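Local coordinates for protein N(G),N(G)-dimethylarginine dimethylaminohydrolase (Pseudomonas aeruginosa, PDB 1H70) that hydrolyses N-omega-methylated arginines, the inhibitors of nitric oxide synthase, to L-citrulline and dimethylamine or methylamine, at residues T10-V16 with P27-L33; E106-G112 with Q141-I145; V156-V161 with E181-E187. The protein carries 1 engineered substitution. Numbering follows the deposited sequence.

Contact 1: residues T10-V16 with P27-L33; sequences TPARSLV and PDYAKAL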
ATOM      1  N   THR A  10      -1.920 -12.223  -8.627  1.00  9.20           N
ATOM      2  CA  THR A  10      -0.739 -12.765  -9.284  1.00 10.51           C
ATOM      3  C   THR A  10      -0.214 -11.781 -10.300  1.00 10.16           C
ATOM      4  O   THR A  10      -0.996 -11.207 -11.022  1.00 10.11           O
ATOM      5  CB  THR A  10      -1.191 -14.063 -10.004  1.00 11.33           C
ATOM      6  OG1 THR A  10      -1.776 -14.928  -9.014  1.00  9.55           O
ATOM      7  CG2 THR A  10      -0.008 -14.823 -10.632  1.00 10.52           C
ATOM      8  N   PRO A  11       1.107 -11.598 -10.392  1.00 10.65           N
ATOM      9  CA  PRO A  11       1.676 -10.674 -11.387  1.00  9.90           C
ATOM     10  C   PRO A  11       1.508 -11.218 -12.814  1.00 10.44           C
ATOM     11  O   PRO A  11       1.505 -12.447 -13.011  1.00 10.64           O
ATOM     12  CB  PRO A  11       3.152 -10.592 -10.974  1.00  9.76           C
ATOM     13  CG  PRO A  11       3.416 -11.888 -10.302  1.00 10.05           C
ATOM     14  CD  PRO A  11       2.137 -12.256  -9.562  1.00  9.54           C
ATOM     15  N   ALA A  12       1.318 -10.327 -13.778  1.00  9.93           N
ATOM     16  CA  ALA A  12       1.147 -10.710 -15.179  1.00 11.45           C
ATOM     17  C   ALA A  12       2.500 -10.754 -15.862  1.00 12.40           C
ATOM     18  O   ALA A  12       3.483 -10.197 -15.354  1.00 12.03           O
ATOM     19  CB  ALA A  12       0.273  -9.704 -15.886  1.00 11.65           C
ATOM     20  N   ARG A  13       2.574 -11.376 -17.043  1.00 13.30           N
ATOM     21  CA  ARG A  13       3.838 -11.367 -17.759  1.00 13.92           C
ATOM     22  C   ARG A  13       4.171  -9.935 -18.140  1.00 13.50           C
ATOM     23  O   ARG A  13       5.359  -9.569 -18.221  1.00 14.65           O
ATOM     24  CB  ARG A  13       3.784 -12.218 -19.025  1.00 15.71           C
ATOM     25  CG  ARG A  13       3.769 -13.731 -18.787  1.00 17.55           C
ATOM     26  CD  ARG A  13       3.598 -14.520 -20.087  1.00 22.54           C
ATOM     27  NE  ARG A  13       2.300 -14.283 -20.715  1.00 27.35           N
ATOM     28  CZ  ARG A  13       1.184 -14.925 -20.370  1.00 29.13           C
ATOM     29  NH1 ARG A  13       1.229 -15.818 -19.399  1.00 30.60           N
ATOM     30  NH2 ARG A  13       0.030 -14.676 -20.975  1.00 29.25           N
ATOM     31  N   SER A  14       3.147  -9.118 -18.394  1.00 12.88           N
ATOM     32  CA  SER A  14       3.352  -7.708 -18.760  1.00 12.97           C
ATOM     33  C   SER A  14       3.929  -6.833 -17.635  1.00 11.37           C
ATOM     34  O   SER A  14       4.207  -5.657 -17.857  1.00 11.91           O
ATOM     35  CB  SER A  14       2.086  -7.058 -19.345  1.00 12.93           C
ATOM     36  OG  SER A  14       1.027  -7.123 -18.413  1.00 13.03           O
ATOM     37  N   LEU A  15       4.123  -7.416 -16.459  1.00 11.67           N
ATOM     38  CA  LEU A  15       4.755  -6.745 -15.309  1.00 11.85           C
ATOM     39  C   LEU A  15       6.094  -6.135 -15.733  1.00 11.65           C
ATOM     40  O   LEU A  15       6.483  -5.084 -15.235  1.00 11.08           O
ATOM     41  CB  LEU A  15       5.068  -7.752 -14.200  1.00 11.13           C
ATOM     42  CG  LEU A  15       5.715  -7.194 -12.922  1.00 12.72           C
ATOM     43  CD1 LEU A  15       4.630  -6.672 -12.000  1.00 12.16           C
ATOM     44  CD2 LEU A  15       6.562  -8.231 -12.180  1.00 11.84           C
ATOM     45  N   VAL A  16       6.810  -6.805 -16.639  1.00 12.08           N
ATOM     46  CA  VAL A  16       8.099  -6.295 -17.097  1.00 12.44           C
ATOM     47  C   VAL A  16       7.991  -4.892 -17.662  1.00 12.72           C
ATOM     48  O   VAL A  16       8.982  -4.152 -17.658  1.00 12.27           O
ATOM     49  CB  VAL A  16       8.778  -7.207 -18.130  1.00 13.27           C
ATOM     50  CG1 VAL A  16       8.978  -8.608 -17.549  1.00 14.03           C
ATOM     51  CG2 VAL A  16       7.997  -7.246 -19.425  1.00 12.80           C
ATOM     52  N   PRO A  27      11.958  -5.628 -14.499  1.00 13.33           N
ATOM     53  CA  PRO A  27      11.608  -6.834 -13.748  1.00 13.32           C
ATOM     54  C   PRO A  27      11.800  -8.093 -14.594  1.00 13.86           C
ATOM     55  O   PRO A  27      11.544  -8.088 -15.797  1.00 13.85           O
ATOM     56  CB  PRO A  27      10.120  -6.661 -13.446  1.00 12.59           C
ATOM     57  CG  PRO A  27       9.863  -5.196 -13.571  1.00 12.59           C
ATOM     58  CD  PRO A  27      10.841  -4.667 -14.585  1.00 12.22           C
ATOM     59  N   ASP A  28      12.260  -9.147 -13.936  1.00 14.08           N
ATOM     60  CA  ASP A  28      12.432 -10.476 -14.517  1.00 14.95           C
ATOM     61  C   ASP A  28      11.147 -11.186 -14.085  1.00 14.52           C
ATOM     62  O   ASP A  28      10.912 -11.383 -12.881  1.00 14.60           O
ATOM     63  CB  ASP A  28      13.713 -11.045 -13.916  1.00 15.67           C
ATOM     64  CG  ASP A  28      13.842 -12.561 -13.797  1.00 19.50           C
ATOM     65  OD1 ASP A  28      13.022 -13.411 -14.197  1.00 17.00           O
ATOM     66  OD2 ASP A  28      14.885 -12.974 -13.205  1.00 25.54           O
ATOM     67  N   TYR A  29      10.282 -11.490 -15.044  1.00 14.19           N
ATOM     68  CA  TYR A  29       9.007 -12.123 -14.713  1.00 14.91           C
ATOM     69  C   TYR A  29       9.118 -13.389 -13.858  1.00 14.24           C
ATOM     70  O   TYR A  29       8.440 -13.505 -12.825  1.00 12.88           O
ATOM     71  CB  TYR A  29       8.148 -12.387 -15.966  1.00 16.67           C
ATOM     72  CG  TYR A  29       6.828 -13.029 -15.571  1.00 19.94           C
ATOM     73  CD1 TYR A  29       5.945 -12.352 -14.750  1.00 24.70           C
ATOM     74  CD2 TYR A  29       6.487 -14.304 -15.986  1.00 24.64           C
ATOM     75  CE1 TYR A  29       4.745 -12.911 -14.367  1.00 26.37           C
ATOM     76  CE2 TYR A  29       5.269 -14.873 -15.604  1.00 25.91           C
ATOM     77  CZ  TYR A  29       4.418 -14.167 -14.790  1.00 27.45           C
ATOM     78  OH  TYR A  29       3.203 -14.683 -14.365  1.00 33.86           O
ATOM     79  N   ALA A  30       9.982 -14.342 -14.225  1.00 13.25           N
ATOM     80  CA  ALA A  30      10.104 -15.584 -13.454  1.00 13.15           C
ATOM     81  C   ALA A  30      10.500 -15.307 -11.997  1.00 13.43           C
ATOM     82  O   ALA A  30       9.939 -15.874 -11.063  1.00 11.97           O
ATOM     83  CB  ALA A  30      11.103 -16.543 -14.105  1.00 14.36           C
ATOM     84  N   LYS A  31      11.471 -14.420 -11.813  1.00 12.44           N
ATOM     85  CA  LYS A  31      11.908 -14.065 -10.474  1.00 12.20           C
ATOM     86  C   LYS A  31      10.800 -13.333  -9.697  1.00 11.70           C
ATOM     87  O   LYS A  31      10.609 -13.562  -8.495  1.00 11.28           O
ATOM     88  CB  LYS A  31      13.182 -13.225 -10.575  1.00 13.54           C
ATOM     89  CG  LYS A  31      13.782 -12.867  -9.231  1.00 16.15           C
ATOM     90  CD  LYS A  31      15.164 -12.241  -9.454  1.00 19.22           C
ATOM     91  CE  LYS A  31      15.733 -11.758  -8.126  1.00 22.47           C
ATOM     92  NZ  LYS A  31      16.847 -10.766  -8.356  1.00 26.92           N
ATOM     93  N   ALA A  32      10.027 -12.493 -10.379  1.00 11.38           N
ATOM     94  CA  ALA A  32       8.934 -11.752  -9.726  1.00 11.41           C
ATOM     95  C   ALA A  32       7.873 -12.721  -9.239  1.00 11.52           C
ATOM     96  O   ALA A  32       7.278 -12.521  -8.189  1.00 11.68           O
ATOM     97  CB  ALA A  32       8.313 -10.763 -10.667  1.00 11.14           C
ATOM     98  N   LEU A  33       7.630 -13.762 -10.028  1.00 11.81           N
ATOM     99  CA  LEU A  33       6.643 -14.776  -9.647  1.00 13.05           C
ATOM    100  C   LEU A  33       7.087 -15.448  -8.350  1.00 12.81           C
ATOM    101  O   LEU A  33       6.287 -15.642  -7.423  1.00 11.20           O
ATOM    102  CB  LEU A  33       6.510 -15.771 -10.790  1.00 14.67           C
ATOM    103  CG  LEU A  33       5.335 -16.718 -10.790  1.00 16.83           C
ATOM    104  CD1 LEU A  33       4.036 -15.919 -10.942  1.00 15.90           C
ATOM    105  CD2 LEU A  33       5.514 -17.734 -11.943  1.00 20.63           C
TER

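Contact 2: residues E106-G112 with Q141-I145; sequences ERIEAPG and QMIAI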
ATOM      1  N   GLU A 106     -18.335   2.310  -1.984  1.00 14.17           N
ATOM      2  CA  GLU A 106     -18.408   3.706  -2.398  1.00 14.54           C
ATOM      3  C   GLU A 106     -17.387   3.888  -3.519  1.00 14.12           C
ATOM      4  O   GLU A 106     -16.573   2.990  -3.749  1.00 14.34           O
ATOM      5  CB  GLU A 106     -18.035   4.610  -1.230  1.00 15.31           C
ATOM      6  CG  GLU A 106     -18.839   4.437   0.047  1.00 16.91           C
ATOM      7  CD  GLU A 106     -20.137   5.236   0.095  1.00 19.96           C
ATOM      8  OE1 GLU A 106     -20.462   5.942  -0.880  1.00 19.70           O
ATOM      9  OE2 GLU A 106     -20.845   5.155   1.139  1.00 19.13           O
ATOM     10  N   ARG A 107     -17.420   5.016  -4.233  1.00 13.99           N
ATOM     11  CA  ARG A 107     -16.465   5.192  -5.322  1.00 14.17           C
ATOM     12  C   ARG A 107     -16.071   6.653  -5.511  1.00 14.15           C
ATOM     13  O   ARG A 107     -16.879   7.540  -5.272  1.00 12.92           O
ATOM     14  CB  ARG A 107     -17.014   4.635  -6.637  1.00 15.71           C
ATOM     15  CG  ARG A 107     -18.399   5.080  -6.974  1.00 20.71           C
ATOM     16  CD  ARG A 107     -18.835   4.809  -8.402  1.00 27.96           C
ATOM     17  NE  ARG A 107     -19.008   3.457  -8.946  1.00 34.61           N
ATOM     18  CZ  ARG A 107     -18.986   2.236  -8.388  1.00 36.41           C
ATOM     19  NH1 ARG A 107     -18.754   2.021  -7.115  1.00 37.51           N
ATOM     20  NH2 ARG A 107     -19.202   1.180  -9.171  1.00 37.72           N
ATOM     21  N   ILE A 108     -14.837   6.871  -5.947  1.00 12.58           N
ATOM     22  CA  ILE A 108     -14.361   8.209  -6.284  1.00 13.01           C
ATOM     23  C   ILE A 108     -14.809   8.468  -7.716  1.00 14.18           C
ATOM     24  O   ILE A 108     -14.807   7.534  -8.521  1.00 14.50           O
ATOM     25  CB  ILE A 108     -12.832   8.254  -6.238  1.00 10.75           C
ATOM     26  CG1 ILE A 108     -12.326   7.845  -4.865  1.00 11.35           C
ATOM     27  CG2 ILE A 108     -12.284   9.647  -6.701  1.00 11.36           C
ATOM     28  CD1 ILE A 108     -12.667   8.804  -3.728  1.00 13.98           C
ATOM     29  N   GLU A 109     -15.178   9.712  -8.041  1.00 15.54           N
ATOM     30  CA  GLU A 109     -15.605  10.047  -9.400  1.00 18.14           C
ATOM     31  C   GLU A 109     -14.847  11.236  -9.956  1.00 17.67           C
ATOM     32  O   GLU A 109     -14.189  11.949  -9.215  1.00 18.15           O
ATOM     33  CB  GLU A 109     -17.048  10.533  -9.415  1.00 19.54           C
ATOM     34  CG  GLU A 109     -18.139   9.658  -8.874  1.00 24.94           C
ATOM     35  CD  GLU A 109     -19.443  10.442  -8.930  1.00 31.76           C
ATOM     36  OE1 GLU A 109     -19.399  11.679  -9.155  1.00 33.37           O
ATOM     37  OE2 GLU A 109     -20.495   9.807  -8.754  1.00 35.17           O
ATOM     38  N   ALA A 110     -14.978  11.474 -11.258  1.00 18.25           N
ATOM     39  CA  ALA A 110     -14.344  12.645 -11.858  1.00 18.40           C
ATOM     40  C   ALA A 110     -14.943  13.880 -11.219  1.00 18.28           C
ATOM     41  O   ALA A 110     -16.099  13.883 -10.794  1.00 17.14           O
ATOM     42  CB  ALA A 110     -14.580  12.672 -13.370  1.00 19.46           C
ATOM     43  N   PRO A 111     -14.163  14.954 -11.129  1.00 17.96           N
ATOM     44  CA  PRO A 111     -12.788  15.026 -11.631  1.00 17.73           C
ATOM     45  C   PRO A 111     -11.699  14.652 -10.616  1.00 17.21           C
ATOM     46  O   PRO A 111     -10.549  15.117 -10.696  1.00 16.69           O
ATOM     47  CB  PRO A 111     -12.680  16.506 -12.004  1.00 18.20           C
ATOM     48  CG  PRO A 111     -13.512  17.200 -10.924  1.00 18.26           C
ATOM     49  CD  PRO A 111     -14.615  16.236 -10.558  1.00 18.39           C
ATOM     50  N   GLY A 112     -12.035  13.770  -9.696  1.00 16.02           N
ATOM     51  CA  GLY A 112     -11.085  13.334  -8.676  1.00 15.51           C
ATOM     52  C   GLY A 112     -10.238  12.171  -9.173  1.00 14.89           C
ATOM     53  O   GLY A 112     -10.651  11.411 -10.042  1.00 14.44           O
ATOM     54  N   GLN A 141     -13.067  14.055  -1.979  1.00 12.62           N
ATOM     55  CA  GLN A 141     -14.134  13.084  -2.122  1.00 11.93           C
ATOM     56  C   GLN A 141     -13.942  11.942  -1.132  1.00 12.02           C
ATOM     57  O   GLN A 141     -14.899  11.509  -0.502  1.00 10.92           O
ATOM     58  CB  GLN A 141     -14.181  12.567  -3.558  1.00 12.21           C
ATOM     59  CG  GLN A 141     -14.867  13.509  -4.512  1.00 13.18           C
ATOM     60  CD  GLN A 141     -14.934  12.894  -5.887  1.00 14.18           C
ATOM     61  OE1 GLN A 141     -15.252  11.719  -6.014  1.00 14.45           O
ATOM     62  NE2 GLN A 141     -14.600  13.676  -6.911  1.00 14.73           N
ATOM     63  N   MET A 142     -12.707  11.467  -0.992  1.00 11.42           N
ATOM     64  CA  MET A 142     -12.411  10.379  -0.059  1.00 10.81           C
ATOM     65  C   MET A 142     -12.664  10.805   1.382  1.00 10.50           C
ATOM     66  O   MET A 142     -13.254  10.064   2.169  1.00  9.95           O
ATOM     67  CB  MET A 142     -10.966   9.892  -0.240  1.00 11.14           C
ATOM     68  CG  MET A 142     -10.597   8.735   0.695  1.00 12.04           C
ATOM     69  SD  MET A 142     -11.452   7.206   0.247  1.00 11.99           S
ATOM     70  CE  MET A 142     -10.515   6.697  -1.210  1.00 11.07           C
ATOM     71  N   ILE A 143     -12.215  12.005   1.757  1.00  9.88           N
ATOM     72  CA  ILE A 143     -12.447  12.425   3.155  1.00 11.24           C
ATOM     73  C   ILE A 143     -13.954  12.514   3.436  1.00 10.87           C
ATOM     74  O   ILE A 143     -14.415  12.110   4.512  1.00 11.95           O
ATOM     75  CB  ILE A 143     -11.719  13.756   3.476  1.00 11.55           C
ATOM     76  CG1 ILE A 143     -10.203  13.470   3.551  1.00 13.17           C
ATOM     77  CG2 ILE A 143     -12.212  14.341   4.793  1.00 10.83           C
ATOM     78  CD1 ILE A 143      -9.322  14.681   3.429  1.00 10.72           C
ATOM     79  N   ALA A 144     -14.735  12.998   2.468  1.00 11.54           N
ATOM     80  CA  ALA A 144     -16.192  13.118   2.664  1.00 11.05           C
ATOM     81  C   ALA A 144     -16.839  11.748   2.879  1.00 11.79           C
ATOM     82  O   ALA A 144     -17.722  11.593   3.738  1.00 11.10           O
ATOM     83  CB  ALA A 144     -16.848  13.873   1.503  1.00 11.06           C
ATOM     84  N   ILE A 145     -16.396  10.751   2.112  1.00 11.51           N
ATOM     85  CA  ILE A 145     -16.941   9.396   2.256  1.00 12.65           C
ATOM     86  C   ILE A 145     -16.593   8.832   3.623  1.00 12.70           C
ATOM     87  O   ILE A 145     -17.441   8.263   4.320  1.00 13.66           O
ATOM     88  CB  ILE A 145     -16.407   8.480   1.154  1.00 11.15           C
ATOM     89  CG1 ILE A 145     -16.984   8.879  -0.205  1.00 12.00           C
ATOM     90  CG2 ILE A 145     -16.787   7.026   1.452  1.00 12.68           C
ATOM     91  CD1 ILE A 145     -16.173   8.306  -1.388  1.00 12.39           C
TER
HETATM   92  O   HOH W   1     -17.266  10.514  -4.873  1.00 21.52           O

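Contact 3: residues V156-V161 with E181-E187; sequences VRLEKV and EFVSKPE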
ATOM      1  N   VAL A 156      -1.904  15.314   3.377  1.00 11.71           N
ATOM      2  CA  VAL A 156      -0.485  15.505   3.640  1.00 11.39           C
ATOM      3  C   VAL A 156       0.157  15.941   2.330  1.00 12.57           C
ATOM      4  O   VAL A 156      -0.026  15.292   1.307  1.00 12.36           O
ATOM      5  CB  VAL A 156       0.200  14.189   4.116  1.00 11.93           C
ATOM      6  CG1 VAL A 156       1.707  14.413   4.296  1.00 10.37           C
ATOM      7  CG2 VAL A 156      -0.415  13.724   5.444  1.00 11.36           C
ATOM      8  N   ARG A 157       0.922  17.030   2.355  1.00 13.26           N
ATOM      9  CA  ARG A 157       1.551  17.525   1.135  1.00 13.19           C
ATOM     10  C   ARG A 157       2.855  16.773   0.887  1.00 12.76           C
ATOM     11  O   ARG A 157       3.581  16.502   1.846  1.00 12.61           O
ATOM     12  CB  ARG A 157       1.809  19.033   1.280  1.00 13.99           C
ATOM     13  CG  ARG A 157       0.587  19.832   1.741  1.00 13.59           C
ATOM     14  CD  ARG A 157      -0.640  19.732   0.803  1.00 14.99           C
ATOM     15  NE  ARG A 157      -1.822  20.239   1.509  1.00 14.81           N
ATOM     16  CZ  ARG A 157      -3.013  20.501   1.002  1.00 16.10           C
ATOM     17  NH1 ARG A 157      -3.276  20.334  -0.290  1.00 14.91           N
ATOM     18  NH2 ARG A 157      -3.966  20.942   1.810  1.00 16.64           N
ATOM     19  N   LEU A 158       3.168  16.416  -0.363  1.00 12.95           N
ATOM     20  CA  LEU A 158       4.435  15.721  -0.660  1.00 13.21           C
ATOM     21  C   LEU A 158       4.979  16.134  -2.014  1.00 14.65           C
ATOM     22  O   LEU A 158       4.247  16.607  -2.867  1.00 15.29           O
ATOM     23  CB  LEU A 158       4.317  14.183  -0.578  1.00 12.84           C
ATOM     24  CG  LEU A 158       3.330  13.517  -1.550  1.00 12.77           C
ATOM     25  CD1 LEU A 158       3.987  13.232  -2.892  1.00 15.47           C
ATOM     26  CD2 LEU A 158       2.744  12.232  -0.943  1.00 12.93           C
ATOM     27  N   GLU A 159       6.274  15.963  -2.231  1.00 16.38           N
ATOM     28  CA  GLU A 159       6.820  16.363  -3.527  1.00 18.66           C
ATOM     29  C   GLU A 159       7.835  15.382  -4.075  1.00 18.59           C
ATOM     30  O   GLU A 159       7.998  15.294  -5.297  1.00 18.50           O
ATOM     31  CB  GLU A 159       7.481  17.755  -3.464  1.00 19.69           C
ATOM     32  CG  GLU A 159       6.569  18.973  -3.316  1.00 24.72           C
ATOM     33  CD  GLU A 159       5.485  19.138  -4.386  1.00 30.68           C
ATOM     34  OE1 GLU A 159       5.793  19.057  -5.593  1.00 33.19           O
ATOM     35  OE2 GLU A 159       4.295  19.368  -4.041  1.00 34.23           O
ATOM     36  N   LYS A 160       8.510  14.661  -3.189  1.00 18.23           N
ATOM     37  CA  LYS A 160       9.597  13.755  -3.580  1.00 18.01           C
ATOM     38  C   LYS A 160       9.341  12.263  -3.793  1.00 18.08           C
ATOM     39  O   LYS A 160      10.282  11.535  -4.193  1.00 18.60           O
ATOM     40  CB  LYS A 160      10.752  13.900  -2.571  1.00 19.06           C
ATOM     41  CG  LYS A 160      11.480  15.253  -2.658  1.00 21.50           C
ATOM     42  CD  LYS A 160      12.407  15.431  -1.450  1.00 22.38           C
ATOM     43  CE  LYS A 160      13.254  16.682  -1.592  1.00 26.64           C
ATOM     44  NZ  LYS A 160      14.167  16.858  -0.395  1.00 31.42           N
ATOM     45  N   VAL A 161       8.150  11.756  -3.512  1.00 15.99           N
ATOM     46  CA  VAL A 161       7.864  10.330  -3.708  1.00 15.31           C
ATOM     47  C   VAL A 161       6.631  10.080  -4.577  1.00 15.01           C
ATOM     48  O   VAL A 161       5.827  10.983  -4.793  1.00 14.51           O
ATOM     49  CB  VAL A 161       7.658   9.592  -2.380  1.00 15.94           C
ATOM     50  CG1 VAL A 161       8.998   9.394  -1.665  1.00 17.25           C
ATOM     51  CG2 VAL A 161       6.678  10.372  -1.480  1.00 16.69           C
ATOM     52  N   GLU A 181      11.236  13.363   3.381  1.00 15.96           N
ATOM     53  CA  GLU A 181      10.475  14.532   3.779  1.00 16.72           C
ATOM     54  C   GLU A 181       9.393  14.324   4.840  1.00 16.41           C
ATOM     55  O   GLU A 181       8.847  15.313   5.326  1.00 16.26           O
ATOM     56  CB  GLU A 181       9.838  15.157   2.534  1.00 16.72           C
ATOM     57  CG  GLU A 181       8.644  14.369   2.012  1.00 15.78           C
ATOM     58  CD  GLU A 181       8.246  14.719   0.591  1.00 15.68           C
ATOM     59  OE1 GLU A 181       7.644  15.782   0.325  1.00 16.11           O
ATOM     60  OE2 GLU A 181       8.537  13.896  -0.290  1.00 16.80           O
ATOM     61  N   PHE A 182       9.067  13.088   5.218  1.00 16.05           N
ATOM     62  CA  PHE A 182       7.996  12.900   6.198  1.00 15.11           C
ATOM     63  C   PHE A 182       8.504  12.952   7.643  1.00 15.84           C
ATOM     64  O   PHE A 182       7.746  13.236   8.558  1.00 16.28           O
ATOM     65  CB  PHE A 182       7.229  11.604   5.925  1.00 14.46           C
ATOM     66  CG  PHE A 182       6.665  11.560   4.538  1.00 14.20           C
ATOM     67  CD1 PHE A 182       7.148  10.665   3.626  1.00 12.35           C
ATOM     68  CD2 PHE A 182       5.688  12.473   4.140  1.00 13.34           C
ATOM     69  CE1 PHE A 182       6.651  10.633   2.331  1.00 12.18           C
ATOM     70  CE2 PHE A 182       5.180  12.437   2.849  1.00 11.25           C
ATOM     71  CZ  PHE A 182       5.685  11.521   1.939  1.00 10.75           C
ATOM     72  N   VAL A 183       9.795  12.696   7.822  1.00 15.79           N
ATOM     73  CA  VAL A 183      10.396  12.657   9.143  1.00 17.13           C
ATOM     74  C   VAL A 183      10.127  13.870  10.038  1.00 18.34           C
ATOM     75  O   VAL A 183       9.836  13.721  11.219  1.00 19.44           O
ATOM     76  CB  VAL A 183      11.926  12.427   9.025  1.00 17.00           C
ATOM     77  CG1 VAL A 183      12.604  12.421  10.407  1.00 16.27           C
ATOM     78  CG2 VAL A 183      12.210  11.129   8.313  1.00 16.02           C
ATOM     79  N   SER A 184      10.242  15.075   9.506  1.00 19.69           N
ATOM     80  CA  SER A 184      10.049  16.270  10.320  1.00 21.05           C
ATOM     81  C   SER A 184       8.670  16.921  10.189  1.00 20.24           C
ATOM     82  O   SER A 184       8.507  18.063  10.575  1.00 20.39           O
ATOM     83  CB  SER A 184      11.107  17.315   9.947  1.00 21.51           C
ATOM     84  OG  SER A 184      12.387  16.978  10.493  1.00 26.11           O
ATOM     85  N   LYS A 185       7.685  16.227   9.634  1.00 19.84           N
ATOM     86  CA  LYS A 185       6.360  16.833   9.468  1.00 19.36           C
ATOM     87  C   LYS A 185       5.709  17.060  10.807  1.00 18.36           C
ATOM     88  O   LYS A 185       5.689  16.151  11.610  1.00 18.97           O
ATOM     89  CB  LYS A 185       5.416  15.888   8.720  1.00 19.20           C
ATOM     90  CG  LYS A 185       5.789  15.712   7.273  1.00 20.08           C
ATOM     91  CD  LYS A 185       5.189  16.832   6.457  1.00 18.57           C
ATOM     92  CE  LYS A 185       5.250  16.521   4.962  1.00 17.46           C
ATOM     93  NZ  LYS A 185       4.704  17.649   4.171  1.00 19.56           N
ATOM     94  N   PRO A 186       5.152  18.244  11.016  1.00 18.16           N
ATOM     95  CA  PRO A 186       4.464  18.571  12.276  1.00 17.70           C
ATOM     96  C   PRO A 186       3.335  17.605  12.585  1.00 17.46           C
ATOM     97  O   PRO A 186       3.151  17.272  13.761  1.00 16.40           O
ATOM     98  CB  PRO A 186       3.899  19.967  12.033  1.00 17.97           C
ATOM     99  CG  PRO A 186       4.779  20.545  10.965  1.00 19.70           C
ATOM    100  CD  PRO A 186       5.148  19.380  10.077  1.00 17.98           C
ATOM    101  N   GLU A 187       2.589  17.171  11.561  1.00 17.22           N
ATOM    102  CA  GLU A 187       1.468  16.254  11.791  1.00 17.41           C
ATOM    103  C   GLU A 187       1.892  14.916  12.378  1.00 16.97           C
ATOM    104  O   GLU A 187       1.045  14.207  12.908  1.00 16.88           O
ATOM    105  CB  GLU A 187       0.734  15.803  10.514  1.00 18.56           C
ATOM    106  CG  GLU A 187       0.411  16.567   9.272  1.00 21.64           C
ATOM    107  CD  GLU A 187       1.558  16.904   8.343  1.00 21.32           C
ATOM    108  OE1 GLU A 187       1.455  16.643   7.121  1.00 20.11           O
ATOM    109  OE2 GLU A 187       2.527  17.527   8.810  1.00 19.26           O
TER
HETATM  110  O   HOH W   2       1.946  18.458   4.631  1.00 17.63           O

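Contact 1: residues T10-V16 with P27-L33
This is a largely apolar contact in which the loop after strand 5-9 packs against the first turns of helix 29-43. Tyr29, the first residue of that helix, is its centrepiece. With chi1 in t, its ring reaches across to the other segment, where Arg13 covers one face: Arg13 CA sits 3.9 Å from the ring centroid, nearly on the ring normal, a CH-pi contact. Tyr29 OH donates to Pro11 O at 3.1 Å, near the ring plane, so Arg13 can cover the face while the hydroxyl is held at the rim. The 3-10 turn 13-16 brings Leu15 and Val16 up to the helix start. Leu15 CD2 touches Ala32 CB at 3.4 Å and Pro27 CB at 4.1 Å, Val16 CG1 lies 3.2 Å from Pro27 O, and Pro11 CG meets Leu33 CD1 at 4.1 Å. Asp28 N-caps the helix, its OD1 accepting from Lys31 N at 3.0 Å. Leu15 is the residue that reaches toward the active site: it touches Ile244, which lines the citrulline pocket, and its side chain lies about 7 Å from the ligand. Beside the contact, helix 239-242 packs through Tyr241 onto Pro11 and Leu15, and Tyr241 OH is hydrogen-bonded to Ala32 O.

Contact 2: residues E106-G112 with Q141-I145
Glu106 opens the segment on an edge strand of one blade of the five-bladed alpha/beta propeller shared by guanidine-modifying enzymes, and helix 136-148 of the next blade packs against it. Glu106 CG lies 3.6 Å from Ile145 CG2, while the Glu106 carboxylate reaches farther along to a salt bridge with Lys148. The Arg107 CA-to-CB bond points away from the helix, and its guanidinium pairs with Glu94. Ile108 is the apolar centre: its CD1 is 3.9 Å from Met142 CE and 4.2 Å from Ile145 CD1, and Ile77 of the neighbouring strand touches all three side chains. At Glu109 the contact becomes polar. The Gln141 amide pairs with this one residue's backbone as a neighbouring strand would, taking Glu109 N on OE1 and giving NE2 to Glu109 O, both at 2.9 Å. The chain then turns through the cis peptide before Pro111, and Gly112 N returns to Glu109 O at 2.9 Å. A water also donates to Gln141 OE1 at 2.6 Å and to Arg107 O at 3.0 Å.

Contact 3: residues V156-V161 with E181-E187
Strand 152-157 and the loop after it face the loop before strand 192-195, and the side chains projecting from 181-187 fill the shallow hollows along 156-161. The apolar bump is Phe182. Its ring tip pushes into a pocket lined by Val156, Leu158 and Val161: Phe182 CZ lies 3.7 Å from Val161 CG2, which meets the ring edge, and 3.9 Å from Leu158 CB, while Phe182 CE2 is 4.2 Å from Val156 CG1. Leu164 backs both Phe182 and Val156. Beside the ring, Glu181 fits where the backbone bends at Glu159 and Lys160, accepting from both amides: OE1 from Glu159 N at 2.9 Å and OE2 from Lys160 N at 3.0 Å. The type I turn from Phe182 to Lys185 then carries the chain away from 156-161 and back. Lys185 returns with an arm kinked at chi2 and extended beyond it, and its NZ donates to Arg157 O at 2.8 Å. A water fills the remaining gap, accepting from Arg157 N and Lys185 NZ, both at 2.9 Å, and donating to Glu187 OE1 at 3.1 Å. The three direct hydrogen bonds all use backbone groups of 157-160, so two charged side chains satisfy peptide groups there, a few residues before His163, the inferred proton donor.

Overall arrangement
From the N terminus, contact 1 comes first, joining the loop after strand 5-9 to helix 29-43; the ten residues between its segments contain no helix or strand. Contact 2 closes a longer loop, from strand 105-107 through strands 119-122 and 125-130 to helix 136-148, and so ties one propeller blade to the next. That helix leads into strand 152-157, where contact 3 begins, joining this strand and the loop after it to the loop before strand 192-195. The three follow in series, neither nested nor crossing. Contacts 2 and 3 are neighbours, with nearest atoms about 7 Å apart, whereas contacts 1 and 3 lie on opposite sides of the chain's centre, their centres about 32 Å apart.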